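Cellulose hydrolase (Bacillus licheniformis, PDB 4YZT) hydrolyses beta-1,4-glucosidic bonds within cellulose chains, acting as a tri-modular endoglucanase of glycoside hydrolase family 5. Local coordinates at residues Pro53-Arg56 and Glu57-Asp61; Leu521-Lys524 and Gly525-Ala528; Met249-Asp252 and Ile253-Val256. One frame throughout, in Å; residues are numbered along the deposited sequence.

In the fold
All three interactions are local, and each illustrates how neighbours a few residues apart shape a short run of chain. Interactions 1 and 3 belong to the catalytic barrel, on opposite sides of the chain's centre and about 35 Å apart between centres; both join buried residues (Val55, Thr59 and Phe60; Met249 and Ile253) to exposed charged ones. Interaction 2 closes a hairpin in the C-terminal sheet, with Leu521 and Ala528 buried and Lys524 and Gly525 exposed at the bend. A guanidinium meets an imidazole in interaction 1, backbone bonds and small apolar contacts shape interaction 2, and a proline-kinked helix carries a water-mediated acid-lysine pair in interaction 3.

Interaction 1 (Pro53-Arg56 and Glu57-Asp61); sequences PPVR and EHTFD
Arg56 and His58 meet with their flat groups almost perpendicular, the guanidinium and ring planes 82° apart. The corner of the imidazole does the touching: CE1 of His58 sits over one guanidinium face, 3.2 Å from NH1 of Arg56. Closer to the backbone the roles reverse: CB of Arg56 lies over the His58 ring, 3.9 Å from its centroid, in a CH-pi contact. Bends at chi2 and chi3 bring only the guanidinium back over CE1; the CB contact follows from the ring, with CG of His58 between its backbone N and carbonyl carbon (chi1 66°). With an alanine in place of His58, the guanidinium would probably lose its cover and be freer to swing, and CB of Arg56 its aromatic partner.

In the backbone alongside, the N-H of Thr59 reaches Arg56 O at 3.1 Å from above the carbonyl plane. Water 1 adds a second link, accepting from Arg56 N and donating to Thr59 OG1 at 2.8 Å. CG2 of buried Val55 packs on CB of Thr59 (3.8 Å) and CE2 of Phe60 (3.9 Å). Val100 touches both Val55 and Phe60, Arg96 hydrogen-bonds to Val55 O, and Arg107 forms a salt bridge with Glu57. This is the entry to helix 57-66 from the first beta-alpha loop of the (beta/alpha)8 barrel, the loop that brings Asn39, Ser49, Trp50 and Asn51 to the bound glycan.

Interaction 2 (Leu521-Lys524 and Gly525-Ala528); sequences LWPK and GVEA
Val526 turns its two methyl groups to different partners on the preceding strand and turn. With CG1 anti to the backbone N (chi1 178°), that methyl meets CD1 of Leu521 at 3.9 Å, the two side chains slanting across one another. CG2, the other branch, lies against CG of Pro523, also at 3.9 Å, so the valine lies between an aliphatic tip and the rim of a pyrrolidine ring. CB of Leu521 in turn comes to within 3.3 Å of Val526 O.

These contacts sit at the end of the beta hairpin of strands 515-522 and 527-535, closed by a type II turn from Pro523 to Val526 that is entered through a cis peptide bond before Pro523. The turn bond, Val526 N to Pro523 O, is 3.1 Å long and in the carbonyl plane; Leu521 N grips Val526 O at 2.8 Å. Gly525 has a positive phi of 103°, where a side chain would jam against Lys524 O. Water 2 bridges the inside of the bend, donating to Leu521 O at 2.8 Å and accepting from Gly525 N. Tyr431 of strand 424-431 touches both Pro523 and Val526, while Phe345 of strand 338-347 packs on Pro523 and Trp522.

Interaction 3 (Met249-Asp252 and Ile253-Val256); sequences MEED and IKPV
Ile253 packs back on the turn of Met249 and Glu250 within helix 243-261, the long helix that packs beside strand 218-224 in the (beta/alpha)8 barrel. Its CG1 takes the crowded position between the backbone N and the carbonyl carbon (chi1 73°), which lays that branch beside Glu250 O at 3.7 Å. The other branch, CG2, comes to 3.8 Å from Met249 O. Tyr222 of strand 218-224 and Tyr297 also touch this isoleucine, placing it on the buried side of the helix.

Asp252 follows the helix backbone into Ile253, its CB 4.1 Å from Ile253 CG2, while its carboxylate leads away from the contact: OD2 is hydrogen-bonded to the hydroxyl of Tyr224, which ties the side chain to the barrel strand.

Lys254 supplies a nearly straight backbone bond, its N donating to Glu250 O at 2.9 Å with the donor close to the line of the C=O bond. The same carbonyl also receives a weak bond from Ile253 N, so one oxygen serves two donors. One residue later the pattern breaks. Pro255 has no N-H to offer, and its CD instead presses toward Glu251 O at 3.1 Å; Val256 N bonds only three residues back, to Ile253 O, and the helix kinks here.

Outward, the fully extended lysine runs alongside Glu251, whose own chain is bent at chi2, both pointing the same way. Their charged ends do not touch: Glu251 OE2 and Lys254 NZ are 4.8 Å apart. Such opposite charges would probably still attract, and two waters bridge them. Water 3 donates to OE2 of Glu251 and water 4 to its OE1, and each accepts from Lys254 NZ at 3.0 Å.

Interaction 1 (Pro53-Arg56 and Glu57-Asp61)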
ATOM      1  N   PRO A  53       5.994 -15.890  -6.664  1.00 14.36           N
ATOM      2  CA  PRO A  53       7.056 -16.734  -7.218  1.00 16.44           C
ATOM      3  C   PRO A  53       8.246 -15.871  -7.627  1.00 16.33           C
ATOM      4  O   PRO A  53       8.111 -14.648  -7.612  1.00 16.47           O
ATOM      5  CB  PRO A  53       6.390 -17.362  -8.439  1.00 17.03           C
ATOM      6  CG  PRO A  53       5.485 -16.271  -8.920  1.00 17.94           C
ATOM      7  CD  PRO A  53       4.959 -15.587  -7.674  1.00 13.84           C
ATOM      8  N   PRO A  54       9.388 -16.481  -7.982  1.00 19.11           N
ATOM      9  CA  PRO A  54      10.473 -15.643  -8.512  1.00 18.96           C
ATOM     10  C   PRO A  54       9.986 -14.812  -9.706  1.00 18.12           C
ATOM     11  O   PRO A  54       9.242 -15.315 -10.563  1.00 14.52           O
ATOM     12  CB  PRO A  54      11.540 -16.660  -8.916  1.00 18.24           C
ATOM     13  CG  PRO A  54      11.281 -17.852  -8.008  1.00 19.63           C
ATOM     14  CD  PRO A  54       9.788 -17.894  -7.845  1.00 19.50           C
ATOM     15  N   VAL A  55      10.376 -13.541  -9.738  1.00 15.96           N
ATOM     16  CA  VAL A  55       9.789 -12.606 -10.689  1.00 15.84           C
ATOM     17  C   VAL A  55      10.124 -13.013 -12.119  1.00 17.07           C
ATOM     18  O   VAL A  55      11.244 -13.433 -12.420  1.00 17.38           O
ATOM     19  CB  VAL A  55      10.253 -11.143 -10.416  1.00 15.83           C
ATOM     20  CG1 VAL A  55      11.772 -11.024 -10.505  1.00 11.38           C
ATOM     21  CG2 VAL A  55       9.559 -10.168 -11.375  1.00 17.26           C
ATOM     22  N   ARG A  56       9.121 -12.935 -12.990  1.00 18.62           N
ATOM     23  CA  ARG A  56       9.319 -13.170 -14.409  1.00 19.57           C
ATOM     24  C   ARG A  56       9.758 -11.874 -15.076  1.00 16.12           C
ATOM     25  O   ARG A  56       9.342 -10.798 -14.660  1.00 14.84           O
ATOM     26  CB  ARG A  56       8.034 -13.691 -15.057  1.00 23.22           C
ATOM     27  CG  ARG A  56       7.349 -14.785 -14.264  1.00 29.56           C
ATOM     28  CD  ARG A  56       7.871 -16.158 -14.632  1.00 34.12           C
ATOM     29  NE  ARG A  56       7.894 -16.358 -16.079  1.00 40.84           N
ATOM     30  CZ  ARG A  56       6.804 -16.525 -16.828  1.00 44.84           C
ATOM     31  NH1 ARG A  56       5.596 -16.505 -16.271  1.00 45.83           N
ATOM     32  NH2 ARG A  56       6.922 -16.703 -18.139  1.00 46.84           N
ATOM     33  N   GLU A  57      10.598 -11.980 -16.101  1.00 15.38           N
ATOM     34  CA  GLU A  57      11.056 -10.792 -16.814  1.00 18.50           C
ATOM     35  C   GLU A  57       9.879  -9.923 -17.290  1.00 19.82           C
ATOM     36  O   GLU A  57       9.945  -8.697 -17.214  1.00 16.44           O
ATOM     37  CB  GLU A  57      11.943 -11.183 -18.006  1.00 21.30           C
ATOM     38  CG  GLU A  57      12.615  -9.995 -18.685  1.00 21.71           C
ATOM     39  CD  GLU A  57      13.420 -10.387 -19.916  1.00 23.17           C
ATOM     40  OE1 GLU A  57      13.673 -11.593 -20.124  1.00 21.95           O
ATOM     41  OE2 GLU A  57      13.800  -9.482 -20.681  1.00 25.22           O
ATOM     42  N   HIS A  58       8.789 -10.550 -17.733  1.00 20.36           N
ATOM     43  CA  HIS A  58       7.710  -9.794 -18.359  1.00 20.10           C
ATOM     44  C   HIS A  58       6.941  -8.937 -17.362  1.00 16.90           C
ATOM     45  O   HIS A  58       6.212  -8.026 -17.753  1.00 17.11           O
ATOM     46  CB  HIS A  58       6.745 -10.722 -19.119  1.00 22.26           C
ATOM     47  CG  HIS A  58       5.966 -11.658 -18.248  1.00 23.53           C
ATOM     48  ND1 HIS A  58       6.047 -13.026 -18.376  1.00 25.77           N
ATOM     49  CD2 HIS A  58       5.070 -11.426 -17.257  1.00 24.01           C
ATOM     50  CE1 HIS A  58       5.249 -13.599 -17.491  1.00 26.87           C
ATOM     51  NE2 HIS A  58       4.651 -12.651 -16.795  1.00 24.75           N
ATOM     52  N   THR A  59       7.123  -9.197 -16.071  1.00 16.43           N
ATOM     53  CA  THR A  59       6.501  -8.355 -15.064  1.00 13.47           C
ATOM     54  C   THR A  59       7.039  -6.925 -15.183  1.00 13.21           C
ATOM     55  O   THR A  59       6.290  -5.957 -15.000  1.00 12.20           O
ATOM     56  CB  THR A  59       6.720  -8.937 -13.654  1.00 16.34           C
ATOM     57  OG1 THR A  59       6.012 -10.184 -13.561  1.00 19.61           O
ATOM     58  CG2 THR A  59       6.213  -7.997 -12.581  1.00 14.57           C
ATOM     59  N   PHE A  60       8.317  -6.773 -15.534  1.00 12.38           N
ATOM     60  CA  PHE A  60       8.869  -5.429 -15.695  1.00 14.36           C
ATOM     61  C   PHE A  60       8.311  -4.731 -16.935  1.00 16.59           C
ATOM     62  O   PHE A  60       8.138  -3.509 -16.943  1.00 15.72           O
ATOM     63  CB  PHE A  60      10.398  -5.481 -15.719  1.00 16.48           C
ATOM     64  CG  PHE A  60      10.986  -5.805 -14.372  1.00 14.43           C
ATOM     65  CD1 PHE A  60      11.027  -4.842 -13.384  1.00 13.09           C
ATOM     66  CD2 PHE A  60      11.433  -7.095 -14.076  1.00 15.82           C
ATOM     67  CE1 PHE A  60      11.523  -5.126 -12.110  1.00 15.06           C
ATOM     68  CE2 PHE A  60      11.944  -7.390 -12.801  1.00 16.37           C
ATOM     69  CZ  PHE A  60      11.992  -6.402 -11.824  1.00 13.98           C
ATOM     70  N   ASP A  61       8.003  -5.507 -17.965  1.00 17.44           N
ATOM     71  CA  ASP A  61       7.324  -4.957 -19.130  1.00 18.09           C
ATOM     72  C   ASP A  61       5.922  -4.482 -18.748  1.00 17.52           C
ATOM     73  O   ASP A  61       5.446  -3.474 -19.266  1.00 17.21           O
ATOM     74  CB  ASP A  61       7.262  -5.990 -20.244  1.00 19.83           C
ATOM     75  CG  ASP A  61       8.617  -6.250 -20.862  1.00 21.59           C
ATOM     76  OD1 ASP A  61       9.354  -5.281 -21.180  1.00 23.01           O
ATOM     77  OD2 ASP A  61       8.947  -7.433 -21.013  1.00 23.63           O
TER
HETATM   78  O   HOH W   1       6.494 -12.376 -11.836  1.00 15.29           O

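Interaction 2 (Leu521-Lys524 and Gly525-Ala528)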
ATOM      1  N   LEU A 521     -21.063  -4.794   7.062  1.00 12.65           N
ATOM      2  CA  LEU A 521     -20.929  -4.898   5.621  1.00 13.10           C
ATOM      3  C   LEU A 521     -21.072  -3.557   4.910  1.00 14.44           C
ATOM      4  O   LEU A 521     -21.497  -2.565   5.502  1.00 13.69           O
ATOM      5  CB  LEU A 521     -21.978  -5.880   5.080  1.00 14.29           C
ATOM      6  CG  LEU A 521     -21.947  -7.247   5.759  1.00 14.95           C
ATOM      7  CD1 LEU A 521     -23.223  -8.055   5.479  1.00 16.68           C
ATOM      8  CD2 LEU A 521     -20.726  -8.012   5.288  1.00 15.18           C
ATOM      9  N   TRP A 522     -20.718  -3.554   3.628  1.00 14.99           N
ATOM     10  CA  TRP A 522     -21.137  -2.513   2.690  1.00 15.57           C
ATOM     11  C   TRP A 522     -22.369  -3.045   1.953  1.00 14.74           C
ATOM     12  O   TRP A 522     -22.347  -4.178   1.503  1.00 18.36           O
ATOM     13  CB  TRP A 522     -20.026  -2.186   1.692  1.00 17.97           C
ATOM     14  CG  TRP A 522     -18.711  -1.705   2.299  1.00 19.88           C
ATOM     15  CD1 TRP A 522     -17.490  -2.320   2.217  1.00 20.63           C
ATOM     16  CD2 TRP A 522     -18.499  -0.495   3.044  1.00 20.93           C
ATOM     17  NE1 TRP A 522     -16.536  -1.567   2.875  1.00 20.10           N
ATOM     18  CE2 TRP A 522     -17.133  -0.448   3.388  1.00 20.59           C
ATOM     19  CE3 TRP A 522     -19.337   0.549   3.455  1.00 21.07           C
ATOM     20  CZ2 TRP A 522     -16.588   0.600   4.130  1.00 21.75           C
ATOM     21  CZ3 TRP A 522     -18.793   1.588   4.193  1.00 23.41           C
ATOM     22  CH2 TRP A 522     -17.430   1.604   4.521  1.00 22.32           C
ATOM     23  N   PRO A 523     -23.439  -2.235   1.806  1.00 17.42           N
ATOM     24  CA  PRO A 523     -23.580  -0.831   2.203  1.00 19.05           C
ATOM     25  C   PRO A 523     -23.674  -0.633   3.710  1.00 18.62           C
ATOM     26  O   PRO A 523     -24.171  -1.512   4.427  1.00 18.21           O
ATOM     27  CB  PRO A 523     -24.884  -0.407   1.528  1.00 20.12           C
ATOM     28  CG  PRO A 523     -25.684  -1.664   1.450  1.00 17.26           C
ATOM     29  CD  PRO A 523     -24.677  -2.761   1.207  1.00 17.19           C
ATOM     30  N   LYS A 524     -23.195   0.527   4.153  1.00 16.21           N
ATOM     31  CA  LYS A 524     -23.217   0.943   5.556  1.00 21.47           C
ATOM     32  C   LYS A 524     -24.561   0.681   6.209  1.00 21.23           C
ATOM     33  O   LYS A 524     -25.592   1.105   5.704  1.00 22.87           O
ATOM     34  CB  LYS A 524     -22.883   2.435   5.658  1.00 26.25           C
ATOM     35  CG  LYS A 524     -22.833   2.996   7.074  1.00 28.54           C
ATOM     36  CD  LYS A 524     -21.668   2.404   7.844  1.00 30.50           C
ATOM     37  CE  LYS A 524     -21.473   3.108   9.181  1.00 33.72           C
ATOM     38  NZ  LYS A 524     -20.414   2.439   9.985  1.00 33.30           N
ATOM     39  N   GLY A 525     -24.544  -0.028   7.332  1.00 21.09           N
ATOM     40  CA  GLY A 525     -25.759  -0.300   8.065  1.00 21.28           C
ATOM     41  C   GLY A 525     -26.277  -1.716   7.881  1.00 20.31           C
ATOM     42  O   GLY A 525     -27.137  -2.166   8.642  1.00 21.79           O
ATOM     43  N   VAL A 526     -25.773  -2.424   6.871  1.00 16.54           N
ATOM     44  CA  VAL A 526     -26.085  -3.849   6.737  1.00 16.37           C
ATOM     45  C   VAL A 526     -25.017  -4.658   7.480  1.00 16.41           C
ATOM     46  O   VAL A 526     -23.820  -4.357   7.408  1.00 16.31           O
ATOM     47  CB  VAL A 526     -26.162  -4.293   5.258  1.00 17.75           C
ATOM     48  CG1 VAL A 526     -26.440  -5.792   5.150  1.00 18.15           C
ATOM     49  CG2 VAL A 526     -27.247  -3.521   4.520  1.00 19.76           C
ATOM     50  N   GLU A 527     -25.448  -5.677   8.209  1.00 17.70           N
ATOM     51  CA  GLU A 527     -24.502  -6.468   8.985  1.00 15.85           C
ATOM     52  C   GLU A 527     -25.015  -7.880   9.189  1.00 15.20           C
ATOM     53  O   GLU A 527     -26.195  -8.167   8.939  1.00 16.65           O
ATOM     54  CB  GLU A 527     -24.219  -5.803  10.336  1.00 16.22           C
ATOM     55  CG  GLU A 527     -25.451  -5.533  11.174  1.00 21.56           C
ATOM     56  CD  GLU A 527     -25.151  -4.725  12.443  1.00 25.33           C
ATOM     57  OE1 GLU A 527     -25.731  -5.060  13.498  1.00 25.15           O
ATOM     58  OE2 GLU A 527     -24.343  -3.764  12.390  1.00 26.01           O
ATOM     59  N   ALA A 528     -24.119  -8.750   9.639  1.00 13.98           N
ATOM     60  CA  ALA A 528     -24.443 -10.138   9.943  1.00 16.72           C
ATOM     61  C   ALA A 528     -23.901 -10.486  11.326  1.00 16.18           C
ATOM     62  O   ALA A 528     -22.692 -10.395  11.562  1.00 15.44           O
ATOM     63  CB  ALA A 528     -23.869 -11.073   8.886  1.00 15.66           C
TER
HETATM   64  O   HOH W   2     -22.265  -1.636   8.001  1.00 18.26           O

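Interaction 3 (Met249-Asp252 and Ile253-Val256)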
ATOM      1  N   MET A 249      -2.424  15.136   6.796  1.00 11.21           N
ATOM      2  CA  MET A 249      -1.528  14.510   5.840  1.00 11.21           C
ATOM      3  C   MET A 249      -0.520  15.539   5.305  1.00 12.82           C
ATOM      4  O   MET A 249       0.685  15.267   5.267  1.00 11.55           O
ATOM      5  CB  MET A 249      -2.314  13.875   4.694  1.00 10.79           C
ATOM      6  CG  MET A 249      -1.422  13.296   3.606  1.00 11.20           C
ATOM      7  SD  MET A 249      -2.393  12.563   2.273  1.00 13.05           S
ATOM      8  CE  MET A 249      -2.547  10.891   2.881  1.00 18.62           C
ATOM      9  N   GLU A 250      -0.992  16.726   4.933  1.00 11.30           N
ATOM     10  CA  GLU A 250      -0.078  17.745   4.406  1.00 12.61           C
ATOM     11  C   GLU A 250       0.897  18.233   5.485  1.00 13.28           C
ATOM     12  O   GLU A 250       2.105  18.356   5.236  1.00 15.03           O
ATOM     13  CB  GLU A 250      -0.849  18.935   3.821  1.00 11.53           C
ATOM     14  CG  GLU A 250       0.061  20.077   3.346  1.00 11.44           C
ATOM     15  CD  GLU A 250      -0.536  20.910   2.219  1.00 16.52           C
ATOM     16  OE1 GLU A 250      -1.765  20.878   2.027  1.00 15.61           O
ATOM     17  OE2 GLU A 250       0.234  21.616   1.526  1.00 19.05           O
ATOM     18  N   GLU A 251       0.375  18.502   6.678  1.00 11.92           N
ATOM     19  CA  GLU A 251       1.214  18.981   7.777  1.00 13.67           C
ATOM     20  C   GLU A 251       2.249  17.938   8.189  1.00 13.92           C
ATOM     21  O   GLU A 251       3.305  18.284   8.702  1.00 13.40           O
ATOM     22  CB  GLU A 251       0.359  19.392   8.980  1.00 16.07           C
ATOM     23  CG  GLU A 251      -0.388  20.729   8.805  1.00 24.11           C
ATOM     24  CD  GLU A 251       0.417  21.808   8.043  1.00 30.90           C
ATOM     25  OE1 GLU A 251       1.468  22.271   8.547  1.00 30.98           O
ATOM     26  OE2 GLU A 251      -0.018  22.209   6.936  1.00 32.57           O
ATOM     27  N   ASP A 252       1.962  16.666   7.939  1.00 12.64           N
ATOM     28  CA  ASP A 252       2.938  15.609   8.179  1.00 14.85           C
ATOM     29  C   ASP A 252       4.199  15.774   7.328  1.00 16.23           C
ATOM     30  O   ASP A 252       5.307  15.645   7.839  1.00 20.94           O
ATOM     31  CB  ASP A 252       2.329  14.225   7.909  1.00 15.95           C
ATOM     32  CG  ASP A 252       1.642  13.638   9.135  1.00 20.07           C
ATOM     33  OD1 ASP A 252       1.754  14.231  10.230  1.00 20.38           O
ATOM     34  OD2 ASP A 252       1.001  12.572   9.005  1.00 20.26           O
ATOM     35  N   ILE A 253       4.036  16.068   6.044  1.00 13.56           N
ATOM     36  CA  ILE A 253       5.173  15.992   5.126  1.00 16.29           C
ATOM     37  C   ILE A 253       5.777  17.365   4.771  1.00 13.79           C
ATOM     38  O   ILE A 253       6.945  17.443   4.383  1.00 13.36           O
ATOM     39  CB  ILE A 253       4.777  15.238   3.834  1.00 18.54           C
ATOM     40  CG1 ILE A 253       3.865  16.087   2.954  1.00 19.86           C
ATOM     41  CG2 ILE A 253       4.101  13.906   4.187  1.00 20.64           C
ATOM     42  CD1 ILE A 253       3.532  15.414   1.631  1.00 24.77           C
ATOM     43  N   LYS A 254       5.005  18.441   4.927  1.00 12.43           N
ATOM     44  CA  LYS A 254       5.537  19.799   4.698  1.00 13.12           C
ATOM     45  C   LYS A 254       6.867  20.127   5.424  1.00 13.74           C
ATOM     46  O   LYS A 254       7.747  20.758   4.833  1.00 16.75           O
ATOM     47  CB  LYS A 254       4.475  20.845   5.076  1.00 12.94           C
ATOM     48  CG  LYS A 254       4.888  22.298   4.815  1.00 17.70           C
ATOM     49  CD  LYS A 254       3.762  23.252   5.190  1.00 19.82           C
ATOM     50  CE  LYS A 254       4.132  24.699   4.934  1.00 23.30           C
ATOM     51  NZ  LYS A 254       2.976  25.589   5.227  1.00 25.29           N
ATOM     52  N   PRO A 255       7.037  19.716   6.699  1.00 14.59           N
ATOM     53  CA  PRO A 255       8.325  20.025   7.345  1.00 15.45           C
ATOM     54  C   PRO A 255       9.540  19.376   6.676  1.00 14.98           C
ATOM     55  O   PRO A 255      10.664  19.873   6.848  1.00 14.76           O
ATOM     56  CB  PRO A 255       8.143  19.471   8.765  1.00 16.97           C
ATOM     57  CG  PRO A 255       6.683  19.512   9.000  1.00 15.57           C
ATOM     58  CD  PRO A 255       6.064  19.182   7.669  1.00 14.15           C
ATOM     59  N   VAL A 256       9.328  18.291   5.935  1.00 14.13           N
ATOM     60  CA  VAL A 256      10.434  17.619   5.248  1.00 13.44           C
ATOM     61  C   VAL A 256      10.829  18.453   4.037  1.00 14.88           C
ATOM     62  O   VAL A 256      12.013  18.587   3.711  1.00 14.45           O
ATOM     63  CB  VAL A 256      10.065  16.178   4.821  1.00 13.98           C
ATOM     64  CG1 VAL A 256      11.185  15.543   4.007  1.00 13.95           C
ATOM     65  CG2 VAL A 256       9.770  15.329   6.052  1.00 15.25           C
TER
HETATM   66  O   HOH W   3       0.210  24.469   5.041  1.00 31.05           O
HETATM   67  O   HOH W   4       2.166  25.140   8.077  1.00 40.03           O